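Local coordinates for protein Trypsin/chymotrypsin inhibitor (Alocasia macrorrhizos, PDB 5YCZ) that inhibits the serine proteases trypsin and alpha-chymotrypsin as a Kunitz-type plant inhibitor that forms a homodimer, at residues K107-H112 against E143-R148; V135-T140 against G150-L155. All blocks are in the same frame, centred on the assembly; numbering follows the deposited sequence.

Contact 1: residues K107-H112 against E143-R148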
ATOM      1  N   LYS A 107     -13.820   7.130 -10.170  1.00 37.64           N
ATOM      2  CA  LYS A 107     -14.335   8.483 -10.306  1.00 35.93           C
ATOM      3  C   LYS A 107     -15.820   8.505 -10.624  1.00 37.37           C
ATOM      4  O   LYS A 107     -16.442   9.567 -10.527  1.00 40.67           O
ATOM      5  CB  LYS A 107     -13.577   9.247 -11.397  1.00 41.05           C
ATOM      6  CG  LYS A 107     -12.069   9.300 -11.240  1.00 40.36           C
ATOM      7  CD  LYS A 107     -11.466  10.410 -12.121  1.00 47.53           C
ATOM      8  CE  LYS A 107     -11.039  11.660 -11.312  1.00 53.78           C
ATOM      9  NZ  LYS A 107     -12.146  12.631 -10.987  1.00 45.90           N
ATOM     10  N   ALA A 108     -16.400   7.356 -10.959  1.00 38.09           N
ATOM     11  CA  ALA A 108     -17.734   7.289 -11.527  1.00 42.13           C
ATOM     12  C   ALA A 108     -18.786   7.847 -10.567  1.00 48.31           C
ATOM     13  O   ALA A 108     -18.529   8.133  -9.389  1.00 39.04           O
ATOM     14  CB  ALA A 108     -18.087   5.849 -11.897  1.00 38.46           C
ATOM     15  N   ILE A 109     -19.991   8.013 -11.117  1.00 48.52           N
ATOM     16  CA  ILE A 109     -21.137   8.487 -10.354  1.00 44.45           C
ATOM     17  C   ILE A 109     -21.776   7.350  -9.579  1.00 46.07           C
ATOM     18  O   ILE A 109     -22.421   7.589  -8.548  1.00 43.22           O
ATOM     19  CB  ILE A 109     -22.151   9.153 -11.305  1.00 47.44           C
ATOM     20  CG1 ILE A 109     -21.504  10.339 -12.026  1.00 56.27           C
ATOM     21  CG2 ILE A 109     -23.383   9.618 -10.567  1.00 47.17           C
ATOM     22  CD1 ILE A 109     -22.252  10.787 -13.273  1.00 52.71           C
ATOM     23  N   GLY A 110     -21.596   6.114 -10.039  1.00 44.52           N
ATOM     24  CA  GLY A 110     -22.124   4.967  -9.345  1.00 43.19           C
ATOM     25  C   GLY A 110     -21.544   4.804  -7.952  1.00 43.13           C
ATOM     26  O   GLY A 110     -20.402   5.196  -7.668  1.00 38.69           O
ATOM     27  N   PRO A 111     -22.328   4.207  -7.058  1.00 36.10           N
ATOM     28  CA  PRO A 111     -21.814   3.900  -5.724  1.00 35.73           C
ATOM     29  C   PRO A 111     -20.615   2.973  -5.833  1.00 29.78           C
ATOM     30  O   PRO A 111     -20.543   2.135  -6.728  1.00 29.17           O
ATOM     31  CB  PRO A 111     -23.001   3.208  -5.046  1.00 34.53           C
ATOM     32  CG  PRO A 111     -23.712   2.549  -6.177  1.00 30.57           C
ATOM     33  CD  PRO A 111     -23.581   3.488  -7.341  1.00 32.59           C
ATOM     34  N   HIS A 112     -19.663   3.129  -4.917  1.00 29.05           N
ATOM     35  CA  HIS A 112     -18.438   2.336  -4.954  1.00 27.90           C
ATOM     36  C   HIS A 112     -18.034   1.958  -3.539  1.00 25.86           C
ATOM     37  O   HIS A 112     -17.877   2.836  -2.685  1.00 27.70           O
ATOM     38  CB  HIS A 112     -17.305   3.102  -5.636  1.00 27.42           C
ATOM     39  CG  HIS A 112     -16.215   2.219  -6.144  1.00 26.59           C
ATOM     40  ND1 HIS A 112     -16.465   1.108  -6.919  1.00 26.49           N
ATOM     41  CD2 HIS A 112     -14.875   2.252  -5.948  1.00 26.17           C
ATOM     42  CE1 HIS A 112     -15.320   0.503  -7.191  1.00 31.09           C
ATOM     43  NE2 HIS A 112     -14.339   1.177  -6.615  1.00 26.69           N
ATOM     44  N   GLU A 143     -15.942  17.510  -6.261  1.00 50.96           N
ATOM     45  CA  GLU A 143     -16.537  18.418  -7.239  1.00 59.88           C
ATOM     46  C   GLU A 143     -16.688  17.680  -8.571  1.00 59.64           C
ATOM     47  O   GLU A 143     -16.016  17.953  -9.569  1.00 64.72           O
ATOM     48  CB  GLU A 143     -15.709  19.690  -7.368  1.00 62.10           C
ATOM     49  CG  GLU A 143     -16.552  20.941  -7.604  1.00 68.86           C
ATOM     50  CD  GLU A 143     -15.830  22.002  -8.433  1.00 76.22           C
ATOM     51  OE1 GLU A 143     -14.778  21.686  -9.035  1.00 80.57           O
ATOM     52  OE2 GLU A 143     -16.327  23.151  -8.494  1.00 72.73           O
ATOM     53  N   ARG A 144     -17.587  16.705  -8.553  1.00 52.04           N
ATOM     54  CA  ARG A 144     -18.009  16.015  -9.764  1.00 50.41           C
ATOM     55  C   ARG A 144     -19.351  15.360  -9.471  1.00 53.40           C
ATOM     56  O   ARG A 144     -19.765  15.269  -8.306  1.00 52.30           O
ATOM     57  CB  ARG A 144     -16.961  14.979 -10.217  1.00 51.43           C
ATOM     58  CG  ARG A 144     -17.077  13.608  -9.550  1.00 53.38           C
ATOM     59  CD  ARG A 144     -15.759  12.861  -9.642  1.00 54.92           C
ATOM     60  NE  ARG A 144     -15.587  11.903  -8.554  1.00 48.36           N
ATOM     61  CZ  ARG A 144     -14.413  11.593  -8.009  1.00 49.15           C
ATOM     62  NH1 ARG A 144     -13.297  12.177  -8.438  1.00 53.71           N
ATOM     63  NH2 ARG A 144     -14.361  10.703  -7.027  1.00 46.41           N
ATOM     64  N   PRO A 145     -20.078  14.932 -10.503  1.00 49.55           N
ATOM     65  CA  PRO A 145     -21.377  14.295 -10.263  1.00 49.56           C
ATOM     66  C   PRO A 145     -21.255  13.105  -9.318  1.00 52.46           C
ATOM     67  O   PRO A 145     -20.350  12.277  -9.445  1.00 50.71           O
ATOM     68  CB  PRO A 145     -21.816  13.864 -11.668  1.00 47.97           C
ATOM     69  CG  PRO A 145     -20.556  13.930 -12.513  1.00 39.83           C
ATOM     70  CD  PRO A 145     -19.805  15.069 -11.942  1.00 42.84           C
ATOM     71  N   SER A 146     -22.178  13.031  -8.354  1.00 49.71           N
ATOM     72  CA  SER A 146     -22.168  11.976  -7.351  1.00 44.82           C
ATOM     73  C   SER A 146     -23.586  11.487  -7.101  1.00 48.75           C
ATOM     74  O   SER A 146     -24.536  12.273  -7.150  1.00 51.99           O
ATOM     75  CB  SER A 146     -21.530  12.463  -6.036  1.00 48.97           C
ATOM     76  OG  SER A 146     -22.336  13.429  -5.376  1.00 53.86           O
ATOM     77  N   CYS A 147     -23.727  10.184  -6.850  1.00 49.00           N
ATOM     78  CA  CYS A 147     -25.026   9.623  -6.499  1.00 45.68           C
ATOM     79  C   CYS A 147     -25.483  10.163  -5.149  1.00 48.23           C
ATOM     80  O   CYS A 147     -24.671  10.512  -4.284  1.00 46.76           O
ATOM     81  CB  CYS A 147     -24.984   8.088  -6.466  1.00 45.43           C
ATOM     82  SG  CYS A 147     -23.642   7.275  -5.478  1.00 56.83           S
ATOM     83  N   ARG A 148     -26.801  10.216  -4.964  1.00 50.79           N
ATOM     84  CA  ARG A 148     -27.375  11.006  -3.885  1.00 54.43           C
ATOM     85  C   ARG A 148     -27.692  10.213  -2.623  1.00 42.16           C
ATOM     86  O   ARG A 148     -27.827  10.815  -1.553  1.00 42.84           O
ATOM     87  CB  ARG A 148     -28.644  11.709  -4.382  1.00 59.20           C
ATOM     88  CG  ARG A 148     -28.400  13.121  -4.925  1.00 62.38           C
ATOM     89  CD  ARG A 148     -27.729  13.097  -6.305  1.00 67.85           C
ATOM     90  NE  ARG A 148     -27.460  14.438  -6.836  1.00 72.16           N
ATOM     91  CZ  ARG A 148     -26.916  14.684  -8.029  1.00 72.69           C
ATOM     92  NH1 ARG A 148     -26.576  13.678  -8.831  1.00 60.95           N
ATOM     93  NH2 ARG A 148     -26.707  15.939  -8.422  1.00 72.07           N
TER
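Ile109 and Cys147 meet where two surface loops of the Kunitz-type beta-trefoil lie against each other: residues 107-112, on the way from strand 98-100 to strand 116-120, and residues 143-148, part of the long loop between strands 131-135 and 153-159. Cys147 N donates a weak hydrogen bond to Ile109 O (3.4 Å), bent to 130° at the hydrogen. The same carbonyl oxygen lies 3.3 Å from Cys147 SG, because chi1 of 51° sets the sulfur between the backbone N and the carbonyl carbon of its own residue. Pro111 flanks that sulfur, its CB 4.1 Å from Cys147 SG.

The side chain of Ile109 crosses Pro145 at about a right angle. Its CD1 reaches CB of Pro145 at 3.5 Å and also touches CG, while Ile109 CG1 rests on Pro145 O (3.4 Å). Branch CG2 turns instead toward the peptide joining Ser146 to Cys147.

At the start of the second loop, the guanidinium of Arg144 takes Lys107 over one face, with Lys107 CA 3.8 Å above the plane and over its centre. Lys107 NZ is modelled next to Arg144 NH1, two donors of like charge, so the exact place of that ammonium is doubtful. A long, weak ion pair to Glu61 may ease the charge on Arg144. This is an exposed loop-to-loop contact at the surface of the beta-trefoil, away from the predicted reactive bond, with Cys147 tied by its disulfide to Cys138 in the same long loop.

Contact 2: residues V135-T140 against G150-L155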
ATOM      1  N   VAL A 135     -19.194   3.941   6.051  1.00 21.20           N
ATOM      2  CA  VAL A 135     -19.218   3.364   4.711  1.00 23.59           C
ATOM      3  C   VAL A 135     -20.119   4.236   3.838  1.00 25.12           C
ATOM      4  O   VAL A 135     -21.331   4.280   4.048  1.00 29.42           O
ATOM      5  CB  VAL A 135     -19.730   1.923   4.759  1.00 23.82           C
ATOM      6  CG1 VAL A 135     -19.508   1.232   3.433  1.00 22.67           C
ATOM      7  CG2 VAL A 135     -19.070   1.185   5.910  1.00 21.73           C
ATOM      8  N   CYS A 136     -19.551   4.940   2.856  1.00 25.74           N
ATOM      9  CA  CYS A 136     -20.333   5.904   2.070  1.00 33.47           C
ATOM     10  C   CYS A 136     -20.158   5.668   0.577  1.00 25.55           C
ATOM     11  O   CYS A 136     -19.342   6.321  -0.077  1.00 24.58           O
ATOM     12  CB  CYS A 136     -19.958   7.347   2.420  1.00 34.74           C
ATOM     13  SG  CYS A 136     -20.361   7.848   4.112  1.00 57.80           S
ATOM     14  N   PRO A 137     -20.933   4.758   0.003  1.00 24.31           N
ATOM     15  CA  PRO A 137     -20.740   4.416  -1.411  1.00 26.32           C
ATOM     16  C   PRO A 137     -20.798   5.598  -2.356  1.00 30.16           C
ATOM     17  O   PRO A 137     -20.240   5.513  -3.455  1.00 32.80           O
ATOM     18  CB  PRO A 137     -21.882   3.432  -1.679  1.00 23.58           C
ATOM     19  CG  PRO A 137     -22.092   2.781  -0.379  1.00 25.44           C
ATOM     20  CD  PRO A 137     -21.857   3.836   0.671  1.00 26.87           C
ATOM     21  N   CYS A 138     -21.421   6.703  -1.979  1.00 27.40           N
ATOM     22  CA  CYS A 138     -21.539   7.846  -2.874  1.00 31.04           C
ATOM     23  C   CYS A 138     -20.493   8.892  -2.527  1.00 31.53           C
ATOM     24  O   CYS A 138     -20.397   9.316  -1.371  1.00 29.93           O
ATOM     25  CB  CYS A 138     -22.935   8.458  -2.797  1.00 37.63           C
ATOM     26  SG  CYS A 138     -24.184   7.398  -3.507  1.00 46.85           S
ATOM     27  N   SER A 139     -19.729   9.320  -3.530  1.00 33.39           N
ATOM     28  CA  SER A 139     -18.700  10.319  -3.279  1.00 33.45           C
ATOM     29  C   SER A 139     -19.312  11.570  -2.668  1.00 33.94           C
ATOM     30  O   SER A 139     -20.499  11.867  -2.843  1.00 35.01           O
ATOM     31  CB  SER A 139     -17.954  10.678  -4.563  1.00 31.81           C
ATOM     32  OG  SER A 139     -16.987   9.695  -4.898  1.00 33.45           O
ATOM     33  N   THR A 140     -18.482  12.287  -1.919  1.00 36.22           N
ATOM     34  CA  THR A 140     -18.912  13.498  -1.240  1.00 36.28           C
ATOM     35  C   THR A 140     -17.685  14.340  -0.930  1.00 35.71           C
ATOM     36  O   THR A 140     -16.565  13.827  -0.835  1.00 35.42           O
ATOM     37  CB  THR A 140     -19.697  13.168   0.025  1.00 35.18           C
ATOM     38  OG1 THR A 140     -20.455  14.319   0.404  1.00 55.46           O
ATOM     39  CG2 THR A 140     -18.779  12.797   1.135  1.00 31.47           C
ATOM     40  N   GLY A 150     -27.513   7.977   0.800  1.00 45.94           N
ATOM     41  CA  GLY A 150     -26.668   8.206   1.951  1.00 42.75           C
ATOM     42  C   GLY A 150     -25.665   7.089   2.158  1.00 36.74           C
ATOM     43  O   GLY A 150     -25.411   6.256   1.286  1.00 36.54           O
ATOM     44  N   CYS A 151     -25.090   7.076   3.352  1.00 35.96           N
ATOM     45  CA  CYS A 151     -24.090   6.071   3.665  1.00 32.40           C
ATOM     46  C   CYS A 151     -24.746   4.776   4.137  1.00 33.11           C
ATOM     47  O   CYS A 151     -25.911   4.743   4.546  1.00 36.86           O
ATOM     48  CB  CYS A 151     -23.141   6.615   4.712  1.00 33.47           C
ATOM     49  SG  CYS A 151     -22.412   8.147   4.178  1.00 39.48           S
ATOM     50  N   LEU A 152     -23.991   3.685   4.060  1.00 26.44           N
ATOM     51  CA  LEU A 152     -24.510   2.455   4.636  1.00 24.08           C
ATOM     52  C   LEU A 152     -24.540   2.536   6.146  1.00 30.29           C
ATOM     53  O   LEU A 152     -25.411   1.920   6.772  1.00 33.92           O
ATOM     54  CB  LEU A 152     -23.679   1.255   4.199  1.00 29.36           C
ATOM     55  CG  LEU A 152     -23.523   1.026   2.697  1.00 30.86           C
ATOM     56  CD1 LEU A 152     -22.832  -0.306   2.430  1.00 27.11           C
ATOM     57  CD2 LEU A 152     -24.887   1.103   1.981  1.00 26.13           C
ATOM     58  N   GLY A 153     -23.604   3.278   6.752  1.00 27.44           N
ATOM     59  CA  GLY A 153     -23.570   3.438   8.188  1.00 27.15           C
ATOM     60  C   GLY A 153     -22.159   3.325   8.735  1.00 25.66           C
ATOM     61  O   GLY A 153     -21.171   3.365   8.005  1.00 23.99           O
ATOM     62  N   THR A 154     -22.072   3.167  10.048  1.00 27.12           N
ATOM     63  CA  THR A 154     -20.830   3.323  10.789  1.00 27.12           C
ATOM     64  C   THR A 154     -20.227   1.963  11.123  1.00 23.46           C
ATOM     65  O   THR A 154     -20.952   0.998  11.399  1.00 22.72           O
ATOM     66  CB  THR A 154     -21.091   4.140  12.065  1.00 32.08           C
ATOM     67  OG1 THR A 154     -21.948   5.252  11.751  1.00 39.14           O
ATOM     68  CG2 THR A 154     -19.799   4.699  12.619  1.00 27.65           C
ATOM     69  N   LEU A 155     -18.894   1.893  11.082  1.00 23.55           N
ATOM     70  CA  LEU A 155     -18.180   0.661  11.396  1.00 20.11           C
ATOM     71  C   LEU A 155     -18.129   0.442  12.896  1.00 22.37           C
ATOM     72  O   LEU A 155     -17.777   1.353  13.657  1.00 23.19           O
ATOM     73  CB  LEU A 155     -16.764   0.696  10.837  1.00 17.05           C
ATOM     74  CG  LEU A 155     -16.658   0.708   9.316  1.00 21.17           C
ATOM     75  CD1 LEU A 155     -15.214   0.623   8.859  1.00 18.14           C
ATOM     76  CD2 LEU A 155     -17.479  -0.416   8.694  1.00 18.56           C
TER
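The puckered ring of Pro137 sets CG and CD against Leu152, whose CG lies 3.8 Å from Pro137 CG; the two side chains cross obliquely. Leu152 also serves Val135: its CD1 branch meets Val135 CG1 at 3.8 Å. The second methyl of Val135, CG2, reaches Leu155 CD2 at 3.6 Å, a crossing at about a right angle. Val135 and Leu152 both touch Phe92 and Ile168, so this apolar cluster runs on into the interior.

The backbones are tied by two hydrogen bonds. Val135 N gives a nearly straight one (169°) to Gly153 O at 2.8 Å, and Leu152 N returns a more bent one to Val135 O at 2.7 Å. Gly153 has phi 137°, where a CB would press on the carbonyl O of Leu152.

Just beyond, Cys136 SG and Cys151 SG are joined at 2.1 Å, with a chi3 of 93° close to the relaxed value for a disulfide. The arrangement is the last, hydrogen-bonded antiparallel pair of a beta-trefoil hairpin, strands 131-135 and 153-159, with a disulfide fastening the base of its long connecting loop.

In the fold
Contact 1 is on the surface, its centre about 19 Å from that of the chain, whereas contact 2 is largely buried, its centre about 11 Å from that of the chain. The segments alternate along the chain, and both contacts use the long loop between strands 131-135 and 153-159: contact 2 closes its base, contact 1 sets its outer part against 107-112. The Cys138–Cys147 disulfide joins them directly, as does a probable hydrogen bond between His112 N and Pro137 O. Contact 2 has two backbone bonds, its own disulfide and aliphatic packing; contact 1 has one weak backbone bond, isoleucine-proline packing and charged side chains. Leu155 lies about 9 Å, side chain to side chain, from Leu56 of the predicted reactive bond.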